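Local structure of uncharacterized protein (Saccharomonospora viridis, 3RMQ) at residues Tyr7-Tyr19 / Arg46-Cys59. The protein is of unknown function but binds a zinc ion and belongs to a zinc-finger family. The protein carries 1 engineered substitution. Sequence-based numbering, arbitrary orientation.
With ZN (zinc ion), chain B.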
# COMPACT_ATOMS: atom_id res chain seq x y z
N TYR A 7 -10.49 6.47 2.04
CA TYR A 7 -9.12 5.99 2.20
C TYR A 7 -8.17 7.16 2.37
O TYR A 7 -8.24 8.13 1.62
CB TYR A 7 -8.66 5.23 0.95
CG TYR A 7 -9.51 4.01 0.66
CD1 TYR A 7 -9.41 2.87 1.47
CD2 TYR A 7 -10.47 4.03 -0.35
CE1 TYR A 7 -10.20 1.76 1.22
CE2 TYR A 7 -11.27 2.92 -0.59
CZ TYR A 7 -11.13 1.80 0.21
OH TYR A 7 -11.91 0.68 0.01
N LEU A 8 -7.22 7.01 3.27
CA LEU A 8 -6.22 8.08 3.50
C LEU A 8 -4.84 7.44 3.63
O LEU A 8 -4.74 6.23 3.92
CB LEU A 8 -6.52 8.87 4.77
CG LEU A 8 -7.78 9.79 4.74
CD1 LEU A 8 -8.00 10.37 6.08
CD2 LEU A 8 -7.59 10.94 3.66
N TRP A 9 -3.80 8.24 3.45
CA TRP A 9 -2.43 7.78 3.59
C TRP A 9 -1.94 7.97 5.02
O TRP A 9 -2.36 8.94 5.69
CB TRP A 9 -1.51 8.57 2.60
CG TRP A 9 -1.85 8.26 1.17
CD1 TRP A 9 -2.83 8.85 0.39
CD2 TRP A 9 -1.22 7.26 0.34
NE1 TRP A 9 -2.83 8.25 -0.87
CE2 TRP A 9 -1.84 7.31 -0.93
CE3 TRP A 9 -0.17 6.33 0.56
CZ2 TRP A 9 -1.48 6.43 -2.00
CZ3 TRP A 9 0.21 5.46 -0.53
CH2 TRP A 9 -0.45 5.53 -1.77
N GLN A 10 -1.04 7.09 5.46
CA GLN A 10 -0.37 7.27 6.74
C GLN A 10 0.98 6.58 6.72
O GLN A 10 1.06 5.38 6.40
CB GLN A 10 -1.24 6.69 7.89
CG GLN A 10 -0.54 6.65 9.26
CD GLN A 10 -0.16 8.04 9.76
OE1 GLN A 10 -1.02 8.92 9.81
NE2 GLN A 10 1.13 8.26 10.09
N GLN A 11 2.04 7.31 7.05
CA GLN A 11 3.39 6.71 7.07
C GLN A 11 3.53 5.89 8.35
O GLN A 11 3.13 6.34 9.46
CB GLN A 11 4.47 7.79 7.07
CG GLN A 11 5.91 7.17 7.04
CD GLN A 11 6.96 8.22 6.86
OE1 GLN A 11 7.19 8.69 5.73
NE2 GLN A 11 7.57 8.65 7.97
N ALA A 12 4.08 4.68 8.22
CA ALA A 12 4.35 3.86 9.40
C ALA A 12 5.22 2.69 9.01
O ALA A 12 5.09 2.15 7.91
CB ALA A 12 3.01 3.34 10.01
N ASP A 13 6.14 2.35 9.90
CA ASP A 13 7.01 1.21 9.69
C ASP A 13 7.73 1.26 8.37
O ASP A 13 7.88 0.24 7.68
CB ASP A 13 6.23 -0.10 9.77
CG ASP A 13 7.16 -1.29 10.06
OD1 ASP A 13 8.29 -1.06 10.57
OD2 ASP A 13 6.78 -2.44 9.77
N GLY A 14 8.20 2.45 8.01
CA GLY A 14 9.06 2.60 6.87
C GLY A 14 8.39 2.75 5.50
O GLY A 14 9.11 2.83 4.52
N LYS A 15 7.06 2.79 5.42
CA LYS A 15 6.43 3.07 4.13
C LYS A 15 5.25 3.97 4.32
O LYS A 15 4.71 4.08 5.41
CB LYS A 15 5.90 1.78 3.48
CG LYS A 15 6.91 0.58 3.41
CD LYS A 15 6.17 -0.65 2.83
CE LYS A 15 6.97 -1.95 2.95
NZ LYS A 15 6.57 -2.74 4.16
N ARG A 16 4.78 4.56 3.23
CA ARG A 16 3.56 5.33 3.31
C ARG A 16 2.39 4.39 2.93
O ARG A 16 2.28 4.00 1.77
CB ARG A 16 3.61 6.55 2.37
CG ARG A 16 2.60 7.59 2.83
CD ARG A 16 2.47 8.78 1.88
NE ARG A 16 3.70 9.56 1.86
CZ ARG A 16 3.87 10.72 1.20
NH1 ARG A 16 2.86 11.23 0.47
NH2 ARG A 16 5.04 11.38 1.28
N HIS A 17 1.61 3.96 3.93
CA HIS A 17 0.55 2.97 3.70
C HIS A 17 -0.75 3.70 3.48
O HIS A 17 -0.80 4.94 3.63
CB HIS A 17 0.40 2.02 4.90
CG HIS A 17 1.58 1.13 5.12
ND1 HIS A 17 1.79 -0.04 4.41
CD2 HIS A 17 2.63 1.25 5.98
CE1 HIS A 17 2.89 -0.63 4.86
NE2 HIS A 17 3.43 0.15 5.80
N VAL A 18 -1.80 2.94 3.15
CA VAL A 18 -3.14 3.49 2.95
C VAL A 18 -3.97 2.78 3.99
O VAL A 18 -3.74 1.56 4.25
CB VAL A 18 -3.71 3.21 1.54
CG1 VAL A 18 -5.17 3.64 1.45
CG2 VAL A 18 -2.88 3.95 0.50
N TYR A 19 -4.91 3.49 4.60
CA TYR A 19 -5.83 2.79 5.50
C TYR A 19 -7.30 3.13 5.17
O TYR A 19 -7.60 4.18 4.55
CB TYR A 19 -5.50 3.07 6.98
CG TYR A 19 -5.78 4.45 7.45
CD1 TYR A 19 -4.90 5.51 7.16
CD2 TYR A 19 -6.93 4.74 8.18
CE1 TYR A 19 -5.18 6.80 7.57
CE2 TYR A 19 -7.22 6.04 8.58
CZ TYR A 19 -6.34 7.06 8.29
OH TYR A 19 -6.62 8.34 8.70
N ARG A 46 10.09 8.29 13.85
CA ARG A 46 10.23 7.98 12.42
C ARG A 46 9.61 9.06 11.53
O ARG A 46 9.51 8.92 10.27
CB ARG A 46 9.49 6.67 12.14
CG ARG A 46 10.25 5.48 12.80
CD ARG A 46 9.46 4.18 12.76
NE ARG A 46 10.28 3.01 13.10
CZ ARG A 46 9.77 1.78 13.22
NH1 ARG A 46 8.47 1.58 13.02
NH2 ARG A 46 10.55 0.74 13.53
N GLY A 47 9.19 10.14 12.17
CA GLY A 47 8.54 11.26 11.45
C GLY A 47 7.10 10.95 11.04
O GLY A 47 6.47 11.71 10.26
N ASP A 48 6.52 9.88 11.60
CA ASP A 48 5.22 9.42 11.11
C ASP A 48 4.06 10.35 11.48
O ASP A 48 2.99 10.28 10.83
CB ASP A 48 4.85 8.02 11.63
CG ASP A 48 5.87 6.95 11.28
OD1 ASP A 48 6.63 7.10 10.30
OD2 ASP A 48 5.87 5.92 12.02
N LEU A 49 4.21 11.18 12.51
CA LEU A 49 3.05 12.03 12.91
C LEU A 49 3.16 13.49 12.41
O LEU A 49 2.39 14.35 12.82
CB LEU A 49 2.83 12.02 14.43
CG LEU A 49 2.31 10.70 15.06
CD1 LEU A 49 1.09 10.15 14.38
CD2 LEU A 49 3.35 9.65 15.07
N THR A 50 4.09 13.75 11.50
CA THR A 50 4.11 15.06 10.82
C THR A 50 4.13 14.80 9.34
O THR A 50 5.15 14.41 8.82
CB THR A 50 5.36 15.85 11.23
OG1 THR A 50 5.31 16.04 12.65
CG2 THR A 50 5.41 17.21 10.52
N ALA A 51 3.01 15.03 8.64
CA ALA A 51 2.93 14.57 7.25
C ALA A 51 3.92 15.35 6.37
O ALA A 51 4.36 14.83 5.33
CB ALA A 51 1.51 14.70 6.72
N GLY A 52 4.32 16.55 6.80
CA GLY A 52 5.37 17.27 6.06
C GLY A 52 6.74 16.61 6.15
O GLY A 52 7.66 16.93 5.40
N LEU A 53 6.90 15.68 7.07
CA LEU A 53 8.15 14.94 7.22
C LEU A 53 8.03 13.50 6.69
O LEU A 53 8.87 12.62 7.03
CB LEU A 53 8.55 14.84 8.71
CG LEU A 53 8.67 16.14 9.52
CD1 LEU A 53 9.16 15.79 10.94
CD2 LEU A 53 9.62 17.16 8.81
N TRP A 54 6.98 13.19 5.92
CA TRP A 54 6.85 11.83 5.43
C TRP A 54 7.76 11.60 4.23
O TRP A 54 7.38 11.91 3.08
CB TRP A 54 5.43 11.57 4.96
CG TRP A 54 4.45 11.39 6.11
CD1 TRP A 54 4.71 11.38 7.48
CD2 TRP A 54 3.06 11.16 5.96
NE1 TRP A 54 3.50 11.20 8.17
CE2 TRP A 54 2.49 11.07 7.25
CE3 TRP A 54 2.23 11.07 4.83
CZ2 TRP A 54 1.13 10.89 7.45
CZ3 TRP A 54 0.83 10.87 5.04
CH2 TRP A 54 0.32 10.78 6.32
N PHE A 55 8.95 11.06 4.48
CA PHE A 55 9.90 10.86 3.39
C PHE A 55 10.00 9.38 2.97
O PHE A 55 10.72 9.05 2.03
CB PHE A 55 11.32 11.34 3.81
CG PHE A 55 11.40 12.81 4.16
CD1 PHE A 55 10.40 13.70 3.79
CD2 PHE A 55 12.46 13.30 4.89
CE1 PHE A 55 10.47 15.07 4.15
CE2 PHE A 55 12.55 14.66 5.22
CZ PHE A 55 11.55 15.54 4.83
N ASP A 56 9.35 8.48 3.68
CA ASP A 56 9.39 7.07 3.29
C ASP A 56 8.71 6.88 1.95
O ASP A 56 7.76 7.59 1.62
CB ASP A 56 8.67 6.22 4.32
CG ASP A 56 9.49 6.09 5.63
OD1 ASP A 56 10.74 6.01 5.54
OD2 ASP A 56 8.87 6.03 6.72
N GLY A 57 9.12 5.85 1.22
CA GLY A 57 8.50 5.58 -0.06
C GLY A 57 7.08 5.05 0.13
O GLY A 57 6.77 4.47 1.17
N GLU A 58 6.21 5.25 -0.87
CA GLU A 58 4.87 4.65 -0.78
C GLU A 58 4.92 3.11 -0.73
O GLU A 58 5.76 2.48 -1.37
CB GLU A 58 4.01 5.09 -1.96
CG GLU A 58 3.54 6.50 -1.85
CD GLU A 58 4.59 7.54 -2.23
OE1 GLU A 58 5.42 7.25 -3.14
OE2 GLU A 58 4.59 8.64 -1.61
N CYS A 59 4.01 2.52 0.02
CA CYS A 59 3.84 1.06 0.07
C CYS A 59 3.30 0.60 -1.28
O CYS A 59 2.22 1.02 -1.70
CB CYS A 59 2.83 0.68 1.19
SG CYS A 59 2.44 -1.13 1.16
ZN ZN B . 0.83 -1.05 2.88
O HOH W 1 6.01 8.74 3.35
O HOH W 2 6.26 3.41 12.49
O HOH W 3 8.18 5.12 9.13
O HOH W 4 11.15 4.08 2.10
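Gln11 CG is anti to the backbone N (chi1 -178°) and the chain runs extended, which carries the amide past Trp54 to Asp48 and Asp56. Its CB lies over the face of the Trp54 five-membered ring, a CH-pi contact of 3.5 Å from Gln11 CB to the ring centroid. The Gln11 amide is held from both ends. NE2 gives a nearly straight bond to Asp48 OD1 (3.0 Å), with the oxygen in the amide plane. Asp48 OD2 is hydrogen-bonded to Gln43 N. Gln11 OE1 accepts the backbone N-H of Asp56 from above the carbonyl plane, and a water that also joins Arg16 NE to Asp56 O. Gln10 bends at chi2 (62°), and its NE2 reaches Asp48 O at 2.8 Å. Trp54 NE1 meets that same oxygen from the opposite face of the carbonyl. The Arg16 guanidinium lies between Trp54 CE3 and Glu58 OE2. The Glu58 salt bridge is long and rests on charge alone, while Arg16 NH2 bonds Trp54 O. A single backbone bridge pairs Arg16 with Glu58. Nearby, His17 ND1 and Cys59 SG bind the zinc, which Cys36 and Cys62 complete. Polar bonds thus largely hold the loop to the hairpin, and the zinc probably helps fix their relative position.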